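Local coordinates for streptokinase domain B (Streptococcus dysgalactiae subsp. equisimilis, PDB 1QQR), which probably contributes to non-proteolytic plasminogen activation, and so to fibrinolysis, as one domain of the streptococcal activator streptokinase, at residues 99-104 with 114-119; 3-8 with 38-43; 62-67 with 126-131. All blocks are in the same frame, centred on the assembly; numbering follows the deposited sequence.

Contact 1 (99-104 with 114-119); sequences EQAYRI and INNTDL
Ala101 and Ile114 meet through one direct backbone bond, Ile114 N to Ala101 O at 2.9 Å, nearly linear at the hydrogen (169°), although the donor stands 45° above the carbonyl plane. The pair lies where strand 111-128 folds back beside strand 102-104, a beta hairpin at the edge of the domain. Beside it, the side chain of Gln100 can be followed outward. From CB, CG runs anti to the backbone N (chi1 168°), and a bend at chi2 then brings the amide over to the partner segment, with CD 4.1 Å from Ile114 O. At the tip the two amide atoms diverge in role. OE1 is taken by the backbone N of Lys6, in the N-terminal segment. NE2 donates to a water 3.0 Å away, which also accepts from the backbone N of Asn116, and gives a weak bond to Ala101 O; NE2 is also 2.8 Å from Ile114 O.

The apolar share belongs to Ile114, whose branches serve different neighbours. Its CG1 packs on the Ala101 methyl (CB to CG1, 4.0 Å) and beside Tyr102 CA, while CG2 sits over the centre of one face of the Arg103 guanidinium, 3.8 Å from Arg103 NH1. The extended Arg103 chain crosses Ile114 at about a right angle, its NE having a long, weak ion pair with Glu112. The buried Asn116 side chain lies beside the Ala101 methyl.

Ala101 O and Ile114 O, both acceptors, lie only 3.2 Å apart. With Gln100 NE2 next to both, the positive end of that amide may ease their mutual repulsion; a side chain and a bridging water thus supplement the single direct backbone bond.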
ATOM      1  N   GLU A  99     -13.653  10.917 -10.127  1.00 40.82           N
ATOM      2  CA  GLU A  99     -14.809  10.609 -10.944  1.00 46.79           C
ATOM      3  C   GLU A  99     -15.172   9.155 -10.645  1.00 42.61           C
ATOM      4  O   GLU A  99     -14.287   8.327 -10.468  1.00 46.87           O
ATOM      5  CB  GLU A  99     -14.416  10.774 -12.406  1.00 45.00           C
ATOM      6  CG  GLU A  99     -15.557  11.149 -13.299  1.00 66.64           C
ATOM      7  CD  GLU A  99     -16.134  12.498 -12.956  1.00 60.89           C
ATOM      8  OE1 GLU A  99     -15.401  13.500 -13.078  1.00 63.23           O
ATOM      9  OE2 GLU A  99     -17.317  12.546 -12.566  1.00 66.71           O
ATOM     10  N   GLN A 100     -16.461   8.848 -10.574  1.00 43.56           N
ATOM     11  CA  GLN A 100     -16.925   7.486 -10.288  1.00 41.49           C
ATOM     12  C   GLN A 100     -16.517   6.549 -11.423  1.00 42.36           C
ATOM     13  O   GLN A 100     -16.750   6.844 -12.586  1.00 40.58           O
ATOM     14  CB  GLN A 100     -18.445   7.469 -10.134  1.00 35.64           C
ATOM     15  CG  GLN A 100     -19.060   6.090 -10.111  1.00 41.34           C
ATOM     16  CD  GLN A 100     -18.804   5.362  -8.815  1.00 43.02           C
ATOM     17  OE1 GLN A 100     -19.022   5.910  -7.736  1.00 44.46           O
ATOM     18  NE2 GLN A 100     -18.361   4.111  -8.907  1.00 42.43           N
ATOM     19  N   ALA A 101     -15.921   5.414 -11.074  1.00 40.94           N
ATOM     20  CA  ALA A 101     -15.472   4.446 -12.076  1.00 40.46           C
ATOM     21  C   ALA A 101     -16.605   3.680 -12.761  1.00 39.54           C
ATOM     22  O   ALA A 101     -17.644   3.378 -12.145  1.00 37.57           O
ATOM     23  CB  ALA A 101     -14.523   3.432 -11.431  1.00 28.07           C
ATOM     24  N   TYR A 102     -16.390   3.343 -14.029  1.00 31.94           N
ATOM     25  CA  TYR A 102     -17.362   2.534 -14.759  1.00 37.36           C
ATOM     26  C   TYR A 102     -16.708   1.853 -15.949  1.00 36.64           C
ATOM     27  O   TYR A 102     -15.642   2.263 -16.404  1.00 39.01           O
ATOM     28  CB  TYR A 102     -18.517   3.384 -15.295  1.00 30.50           C
ATOM     29  CG  TYR A 102     -18.105   4.224 -16.476  1.00 28.32           C
ATOM     30  CD1 TYR A 102     -17.431   5.425 -16.290  1.00 29.90           C
ATOM     31  CD2 TYR A 102     -18.325   3.777 -17.793  1.00 30.95           C
ATOM     32  CE1 TYR A 102     -16.971   6.175 -17.370  1.00 37.35           C
ATOM     33  CE2 TYR A 102     -17.873   4.528 -18.894  1.00 27.89           C
ATOM     34  CZ  TYR A 102     -17.200   5.723 -18.666  1.00 34.23           C
ATOM     35  OH  TYR A 102     -16.774   6.483 -19.712  1.00 33.50           O
ATOM     36  N   ARG A 103     -17.369   0.824 -16.457  1.00 37.47           N
ATOM     37  CA  ARG A 103     -16.900   0.127 -17.644  1.00 42.42           C
ATOM     38  C   ARG A 103     -18.071   0.123 -18.629  1.00 43.11           C
ATOM     39  O   ARG A 103     -19.206   0.441 -18.276  1.00 41.86           O
ATOM     40  CB  ARG A 103     -16.476  -1.309 -17.323  1.00 40.60           C
ATOM     41  CG  ARG A 103     -17.530  -2.143 -16.669  1.00 45.49           C
ATOM     42  CD  ARG A 103     -17.162  -3.619 -16.749  1.00 58.24           C
ATOM     43  NE  ARG A 103     -17.995  -4.417 -15.851  1.00 70.88           N
ATOM     44  CZ  ARG A 103     -17.556  -4.991 -14.733  1.00 75.55           C
ATOM     45  NH1 ARG A 103     -16.281  -4.866 -14.374  1.00 75.46           N
ATOM     46  NH2 ARG A 103     -18.399  -5.666 -13.956  1.00 74.36           N
ATOM     47  N   ILE A 104     -17.794  -0.236 -19.865  1.00 42.18           N
ATOM     48  CA  ILE A 104     -18.820  -0.278 -20.882  1.00 45.58           C
ATOM     49  C   ILE A 104     -19.350  -1.699 -21.043  1.00 47.16           C
ATOM     50  O   ILE A 104     -18.584  -2.636 -21.203  1.00 47.90           O
ATOM     51  CB  ILE A 104     -18.257   0.270 -22.188  1.00 42.56           C
ATOM     52  CG1 ILE A 104     -17.988   1.769 -21.986  1.00 46.55           C
ATOM     53  CG2 ILE A 104     -19.209  -0.014 -23.346  1.00 42.61           C
ATOM     54  CD1 ILE A 104     -17.456   2.509 -23.208  1.00 54.51           C
ATOM     55  N   ILE A 114     -18.660   0.735 -11.366  1.00 40.65           N
ATOM     56  CA  ILE A 114     -17.956  -0.265 -10.583  1.00 37.10           C
ATOM     57  C   ILE A 114     -17.191   0.462  -9.507  1.00 35.61           C
ATOM     58  O   ILE A 114     -17.076   1.706  -9.524  1.00 32.44           O
ATOM     59  CB  ILE A 114     -16.992  -1.102 -11.433  1.00 43.45           C
ATOM     60  CG1 ILE A 114     -16.095  -0.196 -12.279  1.00 43.07           C
ATOM     61  CG2 ILE A 114     -17.783  -2.070 -12.301  1.00 37.49           C
ATOM     62  CD1 ILE A 114     -14.924  -0.950 -12.903  1.00 36.19           C
ATOM     63  N   ASN A 115     -16.689  -0.301  -8.553  1.00 35.40           N
ATOM     64  CA  ASN A 115     -15.969   0.289  -7.434  1.00 38.41           C
ATOM     65  C   ASN A 115     -14.631   0.916  -7.779  1.00 37.60           C
ATOM     66  O   ASN A 115     -13.865   0.396  -8.587  1.00 37.55           O
ATOM     67  CB  ASN A 115     -15.811  -0.757  -6.334  1.00 46.05           C
ATOM     68  CG  ASN A 115     -17.148  -1.098  -5.678  1.00 58.94           C
ATOM     69  OD1 ASN A 115     -17.581  -2.253  -5.667  1.00 62.90           O
ATOM     70  ND2 ASN A 115     -17.814  -0.078  -5.138  1.00 64.16           N
ATOM     71  N   ASN A 116     -14.384   2.074  -7.190  1.00 38.07           N
ATOM     72  CA  ASN A 116     -13.130   2.776  -7.382  1.00 38.18           C
ATOM     73  C   ASN A 116     -12.177   2.134  -6.381  1.00 37.04           C
ATOM     74  O   ASN A 116     -12.611   1.603  -5.350  1.00 37.15           O
ATOM     75  CB  ASN A 116     -13.308   4.262  -7.069  1.00 37.12           C
ATOM     76  CG  ASN A 116     -13.907   5.036  -8.232  1.00 35.79           C
ATOM     77  OD1 ASN A 116     -13.182   5.595  -9.062  1.00 37.42           O
ATOM     78  ND2 ASN A 116     -15.231   5.055  -8.308  1.00 28.18           N
ATOM     79  N   THR A 117     -10.889   2.161  -6.677  1.00 30.07           N
ATOM     80  CA  THR A 117      -9.932   1.552  -5.765  1.00 35.05           C
ATOM     81  C   THR A 117      -8.675   2.386  -5.679  1.00 34.50           C
ATOM     82  O   THR A 117      -8.321   3.079  -6.628  1.00 31.13           O
ATOM     83  CB  THR A 117      -9.474   0.128  -6.244  1.00 34.29           C
ATOM     84  OG1 THR A 117      -8.904   0.245  -7.548  1.00 42.48           O
ATOM     85  CG2 THR A 117     -10.629  -0.855  -6.330  1.00 39.27           C
ATOM     86  N   ASP A 118      -8.028   2.306  -4.519  1.00 33.78           N
ATOM     87  CA  ASP A 118      -6.738   2.944  -4.269  1.00 33.28           C
ATOM     88  C   ASP A 118      -5.833   1.753  -3.951  1.00 34.65           C
ATOM     89  O   ASP A 118      -6.213   0.856  -3.195  1.00 36.51           O
ATOM     90  CB  ASP A 118      -6.755   3.839  -3.027  1.00 27.15           C
ATOM     91  CG  ASP A 118      -6.915   5.311  -3.356  1.00 32.94           C
ATOM     92  OD1 ASP A 118      -6.776   5.696  -4.545  1.00 28.17           O
ATOM     93  OD2 ASP A 118      -7.164   6.092  -2.404  1.00 36.78           O
ATOM     94  N   LEU A 119      -4.658   1.717  -4.547  1.00 29.33           N
ATOM     95  CA  LEU A 119      -3.735   0.648  -4.232  1.00 33.68           C
ATOM     96  C   LEU A 119      -2.579   1.330  -3.549  1.00 32.63           C
ATOM     97  O   LEU A 119      -1.854   2.109  -4.188  1.00 28.25           O
ATOM     98  CB  LEU A 119      -3.210  -0.081  -5.479  1.00 26.54           C
ATOM     99  CG  LEU A 119      -2.048  -1.040  -5.151  1.00 31.35           C
ATOM    100  CD1 LEU A 119      -2.505  -2.089  -4.149  1.00 26.74           C
ATOM    101  CD2 LEU A 119      -1.530  -1.723  -6.406  1.00 29.42           C
TER
HETATM  102  O   HOH W   1     -16.922   3.479  -6.335  1.00 49.86           O

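Contact 2 (3-8 with 38-43); sequences NQAKSV and LAIGDT
Val8 and Leu38 form an antiparallel hydrogen-bonded pair, their backbones joined reciprocally by Val8 N to Leu38 O at 2.9 Å and Leu38 N to Val8 O at 3.0 Å. The chains stay close at Ser7 and Ala39 and part only further on, where Ile40 sets out from its backbone toward segment 3-8. The end of that side chain does the touching: Ile40 CD1 rests 3.8 Å from Ala5 CB and 3.9 Å from Val8 CG2, crossing the valine at about a right angle, and also lies against the carbonyl oxygen of Ala5. CG1 stands on the backbone-N side, anti to the carbonyl carbon but skewed to a chi1 of -91°, which carries CD1 to Ala5. The other branch, CG2, approaches the Gln4 amide, whose NE2 makes a weak bond to Asn97.

In the fold, the pair marks the open end of the N-terminal hairpin of strands 8-18 and 33-38, which precedes helix 46-60 in the beta-grasp arrangement. Directly after the pair the chain reverses in a type II turn from Ala39 to Asp42, closed by Asp42 N to Ala39 O at 2.9 Å. Gly41 takes the third position with phi at 94°, a conformation in which a CB would collide with the preceding carbonyl oxygen. The Asp42 carboxylate reaches back across the turn, OD2 accepting a weak bond from Ala39 N at 3.3 Å.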
ATOM      1  N   ASN A   3     -19.256  13.231 -11.482  1.00 81.26           N
ATOM      2  CA  ASN A   3     -19.855  12.167 -10.689  1.00 78.68           C
ATOM      3  C   ASN A   3     -18.818  11.636  -9.714  1.00 74.43           C
ATOM      4  O   ASN A   3     -18.127  10.661  -9.991  1.00 74.33           O
ATOM      5  CB  ASN A   3     -20.321  11.049 -11.619  1.00 82.95           C
ATOM      6  CG  ASN A   3     -20.584  11.544 -13.027  1.00 89.45           C
ATOM      7  OD1 ASN A   3     -21.426  12.422 -13.244  1.00 91.82           O
ATOM      8  ND2 ASN A   3     -19.853  10.996 -13.996  1.00 91.77           N
ATOM      9  N   GLN A   4     -18.716  12.287  -8.568  1.00 67.52           N
ATOM     10  CA  GLN A   4     -17.757  11.905  -7.555  1.00 63.79           C
ATOM     11  C   GLN A   4     -17.909  10.451  -7.140  1.00 59.26           C
ATOM     12  O   GLN A   4     -19.014   9.991  -6.850  1.00 53.94           O
ATOM     13  CB  GLN A   4     -17.930  12.797  -6.330  1.00 69.91           C
ATOM     14  CG  GLN A   4     -16.843  12.650  -5.285  1.00 77.38           C
ATOM     15  CD  GLN A   4     -17.139  13.471  -4.052  1.00 81.18           C
ATOM     16  OE1 GLN A   4     -17.983  13.097  -3.233  1.00 79.76           O
ATOM     17  NE2 GLN A   4     -16.458  14.608  -3.917  1.00 82.52           N
ATOM     18  N   ALA A   5     -16.792   9.728  -7.106  1.00 55.32           N
ATOM     19  CA  ALA A   5     -16.818   8.334  -6.692  1.00 47.86           C
ATOM     20  C   ALA A   5     -17.589   8.255  -5.375  1.00 47.39           C
ATOM     21  O   ALA A   5     -17.479   9.137  -4.533  1.00 48.80           O
ATOM     22  CB  ALA A   5     -15.402   7.826  -6.511  1.00 49.66           C
ATOM     23  N   LYS A   6     -18.361   7.200  -5.195  1.00 42.29           N
ATOM     24  CA  LYS A   6     -19.156   7.045  -3.992  1.00 50.62           C
ATOM     25  C   LYS A   6     -18.414   6.270  -2.904  1.00 56.63           C
ATOM     26  O   LYS A   6     -18.823   6.252  -1.735  1.00 52.58           O
ATOM     27  CB  LYS A   6     -20.451   6.315  -4.361  1.00 57.94           C
ATOM     28  CG  LYS A   6     -21.180   6.981  -5.540  1.00 66.91           C
ATOM     29  CD  LYS A   6     -22.182   6.065  -6.225  1.00 69.75           C
ATOM     30  CE  LYS A   6     -22.673   6.697  -7.526  1.00 74.14           C
ATOM     31  NZ  LYS A   6     -23.537   5.778  -8.329  1.00 67.43           N
ATOM     32  N   SER A   7     -17.306   5.650  -3.292  1.00 51.58           N
ATOM     33  CA  SER A   7     -16.553   4.827  -2.371  1.00 46.63           C
ATOM     34  C   SER A   7     -15.188   4.535  -2.961  1.00 47.71           C
ATOM     35  O   SER A   7     -15.008   4.570  -4.176  1.00 47.12           O
ATOM     36  CB  SER A   7     -17.287   3.503  -2.209  1.00 44.71           C
ATOM     37  OG  SER A   7     -17.408   3.136  -0.863  1.00 57.19           O
ATOM     38  N   VAL A   8     -14.221   4.243  -2.106  1.00 42.31           N
ATOM     39  CA  VAL A   8     -12.912   3.867  -2.604  1.00 37.62           C
ATOM     40  C   VAL A   8     -12.416   2.676  -1.797  1.00 39.92           C
ATOM     41  O   VAL A   8     -12.229   2.780  -0.583  1.00 45.19           O
ATOM     42  CB  VAL A   8     -11.918   5.026  -2.525  1.00 29.53           C
ATOM     43  CG1 VAL A   8     -10.515   4.546  -2.866  1.00 28.67           C
ATOM     44  CG2 VAL A   8     -12.320   6.081  -3.513  1.00 22.60           C
ATOM     45  N   LEU A  38     -13.384   3.259   2.107  1.00 40.98           N
ATOM     46  CA  LEU A  38     -13.510   4.580   2.696  1.00 42.88           C
ATOM     47  C   LEU A  38     -14.194   5.521   1.738  1.00 43.84           C
ATOM     48  O   LEU A  38     -14.537   5.149   0.622  1.00 50.29           O
ATOM     49  CB  LEU A  38     -12.121   5.139   3.022  1.00 44.40           C
ATOM     50  CG  LEU A  38     -11.339   4.348   4.068  1.00 48.24           C
ATOM     51  CD1 LEU A  38      -9.973   5.000   4.281  1.00 44.79           C
ATOM     52  CD2 LEU A  38     -12.134   4.317   5.367  1.00 41.77           C
ATOM     53  N   ALA A  39     -14.375   6.755   2.180  1.00 44.14           N
ATOM     54  CA  ALA A  39     -15.007   7.765   1.348  1.00 43.04           C
ATOM     55  C   ALA A  39     -13.965   8.812   0.995  1.00 40.78           C
ATOM     56  O   ALA A  39     -12.944   8.943   1.678  1.00 46.39           O
ATOM     57  CB  ALA A  39     -16.175   8.417   2.110  1.00 37.73           C
ATOM     58  N   ILE A  40     -14.217   9.540  -0.084  1.00 40.19           N
ATOM     59  CA  ILE A  40     -13.340  10.613  -0.522  1.00 43.63           C
ATOM     60  C   ILE A  40     -13.129  11.514   0.703  1.00 46.11           C
ATOM     61  O   ILE A  40     -14.091  11.844   1.405  1.00 49.81           O
ATOM     62  CB  ILE A  40     -14.014  11.427  -1.673  1.00 41.67           C
ATOM     63  CG1 ILE A  40     -13.631  10.846  -3.036  1.00 46.81           C
ATOM     64  CG2 ILE A  40     -13.617  12.888  -1.593  1.00 50.96           C
ATOM     65  CD1 ILE A  40     -14.182   9.463  -3.292  1.00 42.06           C
ATOM     66  N   GLY A  41     -11.883  11.897   0.973  1.00 42.51           N
ATOM     67  CA  GLY A  41     -11.621  12.742   2.129  1.00 39.32           C
ATOM     68  C   GLY A  41     -11.230  12.002   3.402  1.00 38.77           C
ATOM     69  O   GLY A  41     -10.629  12.582   4.301  1.00 43.63           O
ATOM     70  N   ASP A  42     -11.582  10.729   3.516  1.00 36.77           N
ATOM     71  CA  ASP A  42     -11.185   9.983   4.699  1.00 36.09           C
ATOM     72  C   ASP A  42      -9.654   9.935   4.699  1.00 40.02           C
ATOM     73  O   ASP A  42      -9.010  10.108   3.650  1.00 42.23           O
ATOM     74  CB  ASP A  42     -11.749   8.569   4.645  1.00 41.79           C
ATOM     75  CG  ASP A  42     -13.214   8.518   5.009  1.00 50.46           C
ATOM     76  OD1 ASP A  42     -13.864   9.585   4.997  1.00 59.67           O
ATOM     77  OD2 ASP A  42     -13.717   7.411   5.304  1.00 58.98           O
ATOM     78  N   THR A  43      -9.062   9.700   5.859  1.00 35.30           N
ATOM     79  CA  THR A  43      -7.613   9.661   5.929  1.00 38.01           C
ATOM     80  C   THR A  43      -7.086   8.352   6.476  1.00 35.03           C
ATOM     81  O   THR A  43      -7.792   7.624   7.158  1.00 36.83           O
ATOM     82  CB  THR A  43      -7.065  10.763   6.818  1.00 36.30           C
ATOM     83  OG1 THR A  43      -7.630  10.614   8.125  1.00 43.07           O
ATOM     84  CG2 THR A  43      -7.382  12.136   6.235  1.00 36.64           C
TER

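Contact 3 (62-67 with 126-131); sequences PGYTIY and VLKKGE
Tyr64 and Val126 make the apolar centre, with Tyr64 CD2 3.7 Å from Val126 CG2. They belong to neighbouring antiparallel strands, 64-76 and 111-128, of the beta-grasp sheet, on which helix 46-60 lies: its Leu50 meets Ile66 and its Leu57 meets Val126. The short strand segments run at 142° to each other, evidence of marked twist, and in the non-hydrogen-bonded pairs Tyr64-Lys128 and Ile66-Val126 the side chains diverge. Ile66 CD1 and Val126 CG1 touch only loosely as a result, at 4.5 Å.

Around this centre the aliphatic parts of two lysines extend the packing at separate places. Lys128 passes over a face of the Tyr64 ring in a CH-pi contact, its CG 4.3 Å from the ring centroid and 15° off the normal. On the face that carries Thr65 and Leu127, Thr65 and Lys129 cross at about a right angle, Thr65 CG2 lying 3.5 Å from Lys129 CG. The threonine presents its methyl there because OG1 is anti to the backbone N, from where it donates to Ile66 O.

The polar edge begins at the tip of Lys128. Bends at chi3 and chi4 fold Lys128 NZ back to Tyr64 OH, giving a weak bond; the stronger partner of that hydroxyl is Asp22. Between the backbones, Thr65 and Leu127 exchange a pair of bonds, each 3.0 Å from N to O. At the outer end, as the chain enters the type II turn Lys128 to Glu131, Lys129 N donates to Gly63 O at 2.8 Å, almost straight at 176°.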
ATOM      1  N   PRO A  62       7.979 -14.563  10.800  1.00 50.54           N
ATOM      2  CA  PRO A  62       8.163 -14.536  12.254  1.00 46.39           C
ATOM      3  C   PRO A  62       9.667 -14.402  12.554  1.00 47.19           C
ATOM      4  O   PRO A  62      10.509 -15.008  11.884  1.00 46.50           O
ATOM      5  CB  PRO A  62       7.560 -15.870  12.692  1.00 46.06           C
ATOM      6  CG  PRO A  62       7.903 -16.770  11.538  1.00 46.66           C
ATOM      7  CD  PRO A  62       7.571 -15.908  10.341  1.00 49.65           C
ATOM      8  N   GLY A  63      10.004 -13.585  13.539  1.00 47.96           N
ATOM      9  CA  GLY A  63      11.407 -13.378  13.848  1.00 54.34           C
ATOM     10  C   GLY A  63      11.977 -12.084  13.272  1.00 54.69           C
ATOM     11  O   GLY A  63      13.064 -11.659  13.678  1.00 54.50           O
ATOM     12  N   TYR A  64      11.268 -11.462  12.327  1.00 48.85           N
ATOM     13  CA  TYR A  64      11.729 -10.208  11.735  1.00 44.90           C
ATOM     14  C   TYR A  64      10.896  -9.050  12.246  1.00 41.74           C
ATOM     15  O   TYR A  64       9.795  -9.252  12.740  1.00 43.97           O
ATOM     16  CB  TYR A  64      11.621 -10.243  10.210  1.00 44.32           C
ATOM     17  CG  TYR A  64      12.724 -10.996   9.507  1.00 45.76           C
ATOM     18  CD1 TYR A  64      12.726 -12.386   9.452  1.00 42.39           C
ATOM     19  CD2 TYR A  64      13.775 -10.314   8.903  1.00 48.77           C
ATOM     20  CE1 TYR A  64      13.748 -13.080   8.809  1.00 43.36           C
ATOM     21  CE2 TYR A  64      14.809 -10.999   8.260  1.00 42.71           C
ATOM     22  CZ  TYR A  64      14.787 -12.377   8.215  1.00 47.30           C
ATOM     23  OH  TYR A  64      15.794 -13.050   7.562  1.00 50.35           O
ATOM     24  N   THR A  65      11.428  -7.839  12.125  1.00 42.56           N
ATOM     25  CA  THR A  65      10.723  -6.632  12.547  1.00 37.51           C
ATOM     26  C   THR A  65      10.998  -5.524  11.541  1.00 36.00           C
ATOM     27  O   THR A  65      11.990  -5.577  10.823  1.00 39.70           O
ATOM     28  CB  THR A  65      11.193  -6.125  13.934  1.00 37.48           C
ATOM     29  OG1 THR A  65      10.614  -4.828  14.191  1.00 52.30           O
ATOM     30  CG2 THR A  65      12.694  -5.985  13.975  1.00 38.97           C
ATOM     31  N   ILE A  66      10.111  -4.532  11.493  1.00 33.02           N
ATOM     32  CA  ILE A  66      10.268  -3.399  10.601  1.00 33.83           C
ATOM     33  C   ILE A  66      11.486  -2.652  11.099  1.00 35.91           C
ATOM     34  O   ILE A  66      11.634  -2.423  12.294  1.00 39.12           O
ATOM     35  CB  ILE A  66       9.104  -2.385  10.695  1.00 34.26           C
ATOM     36  CG1 ILE A  66       7.782  -3.029  10.305  1.00 43.56           C
ATOM     37  CG2 ILE A  66       9.411  -1.175   9.820  1.00 27.55           C
ATOM     38  CD1 ILE A  66       7.684  -3.404   8.887  1.00 47.47           C
ATOM     39  N   TYR A  67      12.356  -2.265  10.183  1.00 36.91           N
ATOM     40  CA  TYR A  67      13.524  -1.511  10.559  1.00 30.51           C
ATOM     41  C   TYR A  67      13.169  -0.111  10.118  1.00 35.80           C
ATOM     42  O   TYR A  67      13.137   0.802  10.925  1.00 39.32           O
ATOM     43  CB  TYR A  67      14.793  -2.003   9.845  1.00 33.38           C
ATOM     44  CG  TYR A  67      15.945  -1.098  10.185  1.00 43.46           C
ATOM     45  CD1 TYR A  67      16.321  -0.905  11.516  1.00 41.73           C
ATOM     46  CD2 TYR A  67      16.557  -0.318   9.209  1.00 44.51           C
ATOM     47  CE1 TYR A  67      17.264   0.053  11.866  1.00 52.93           C
ATOM     48  CE2 TYR A  67      17.502   0.647   9.548  1.00 53.42           C
ATOM     49  CZ  TYR A  67      17.847   0.832  10.880  1.00 54.94           C
ATOM     50  OH  TYR A  67      18.746   1.814  11.236  1.00 59.44           O
ATOM     51  N   VAL A 126      13.635  -4.649   6.573  1.00 31.10           N
ATOM     52  CA  VAL A 126      13.398  -5.392   7.816  1.00 35.48           C
ATOM     53  C   VAL A 126      14.673  -5.997   8.410  1.00 36.48           C
ATOM     54  O   VAL A 126      15.676  -6.187   7.725  1.00 37.40           O
ATOM     55  CB  VAL A 126      12.350  -6.508   7.632  1.00 32.22           C
ATOM     56  CG1 VAL A 126      11.019  -5.893   7.197  1.00 34.05           C
ATOM     57  CG2 VAL A 126      12.844  -7.531   6.624  1.00 31.97           C
ATOM     58  N   LEU A 127      14.622  -6.336   9.685  1.00 40.09           N
ATOM     59  CA  LEU A 127      15.801  -6.854  10.372  1.00 42.31           C
ATOM     60  C   LEU A 127      15.446  -8.065  11.218  1.00 46.40           C
ATOM     61  O   LEU A 127      14.392  -8.084  11.863  1.00 44.53           O
ATOM     62  CB  LEU A 127      16.334  -5.733  11.271  1.00 43.45           C
ATOM     63  CG  LEU A 127      17.618  -5.794  12.078  1.00 53.19           C
ATOM     64  CD1 LEU A 127      18.807  -5.459  11.187  1.00 62.05           C
ATOM     65  CD2 LEU A 127      17.534  -4.769  13.183  1.00 52.26           C
ATOM     66  N   LYS A 128      16.299  -9.086  11.225  1.00 45.00           N
ATOM     67  CA  LYS A 128      15.989 -10.236  12.059  1.00 49.45           C
ATOM     68  C   LYS A 128      16.163  -9.670  13.463  1.00 47.22           C
ATOM     69  O   LYS A 128      17.127  -8.955  13.719  1.00 47.60           O
ATOM     70  CB  LYS A 128      16.958 -11.397  11.807  1.00 56.53           C
ATOM     71  CG  LYS A 128      16.347 -12.777  12.093  1.00 64.25           C
ATOM     72  CD  LYS A 128      17.405 -13.873  12.239  1.00 72.31           C
ATOM     73  CE  LYS A 128      18.188 -14.114  10.953  1.00 81.01           C
ATOM     74  NZ  LYS A 128      17.369 -14.753   9.872  1.00 85.50           N
ATOM     75  N   LYS A 129      15.214  -9.935  14.355  1.00 46.81           N
ATOM     76  CA  LYS A 129      15.305  -9.400  15.703  1.00 49.92           C
ATOM     77  C   LYS A 129      16.515  -9.979  16.398  1.00 48.49           C
ATOM     78  O   LYS A 129      16.877 -11.142  16.182  1.00 50.96           O
ATOM     79  CB  LYS A 129      14.016  -9.674  16.495  1.00 58.86           C
ATOM     80  CG  LYS A 129      13.023  -8.507  16.404  1.00 66.88           C
ATOM     81  CD  LYS A 129      11.951  -8.536  17.493  1.00 67.32           C
ATOM     82  CE  LYS A 129      11.017  -9.720  17.315  1.00 68.00           C
ATOM     83  NZ  LYS A 129       9.944  -9.730  18.346  1.00 69.13           N
ATOM     84  N   GLY A 130      17.144  -9.161  17.230  1.00 47.48           N
ATOM     85  CA  GLY A 130      18.351  -9.605  17.896  1.00 53.61           C
ATOM     86  C   GLY A 130      19.543  -9.100  17.096  1.00 57.38           C
ATOM     87  O   GLY A 130      20.577  -8.742  17.665  1.00 61.27           O
ATOM     88  N   GLU A 131      19.394  -9.060  15.769  1.00 59.99           N
ATOM     89  CA  GLU A 131      20.452  -8.584  14.880  1.00 59.79           C
ATOM     90  C   GLU A 131      20.473  -7.062  14.813  1.00 60.60           C
ATOM     91  O   GLU A 131      19.536  -6.392  15.250  1.00 59.85           O
ATOM     92  CB  GLU A 131      20.308  -9.211  13.482  1.00 55.64           C
ATOM     93  CG  GLU A 131      20.848 -10.658  13.440  1.00 70.73           C
ATOM     94  CD  GLU A 131      20.808 -11.330  12.060  1.00 76.26           C
ATOM     95  OE1 GLU A 131      21.091 -10.664  11.036  1.00 73.11           O
ATOM     96  OE2 GLU A 131      20.513 -12.548  12.009  1.00 79.33           O
TER

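Contacts 1 and 3 both use strand 111-128, at sites whose centres are 38 Å apart on opposite sides of the chain's centre; 99-104 with 114-119 is nested inside the loop closed by 62-67 with 126-131. The first is a surface contact, with one direct backbone bond, a water and an amide. Contact 3, partly buried near helix 46-60, has more regular strand pairing and aromatic packing. Contact 2, also partly buried, adjoins contact 1: their centres are 11 Å apart, and side chains of the two touch where Asn116 packs on Ala5. It combines one bridged pair with an isoleucine packed on Ala5 and Val8, and stays about 19 Å from contact 3 between nearest atoms.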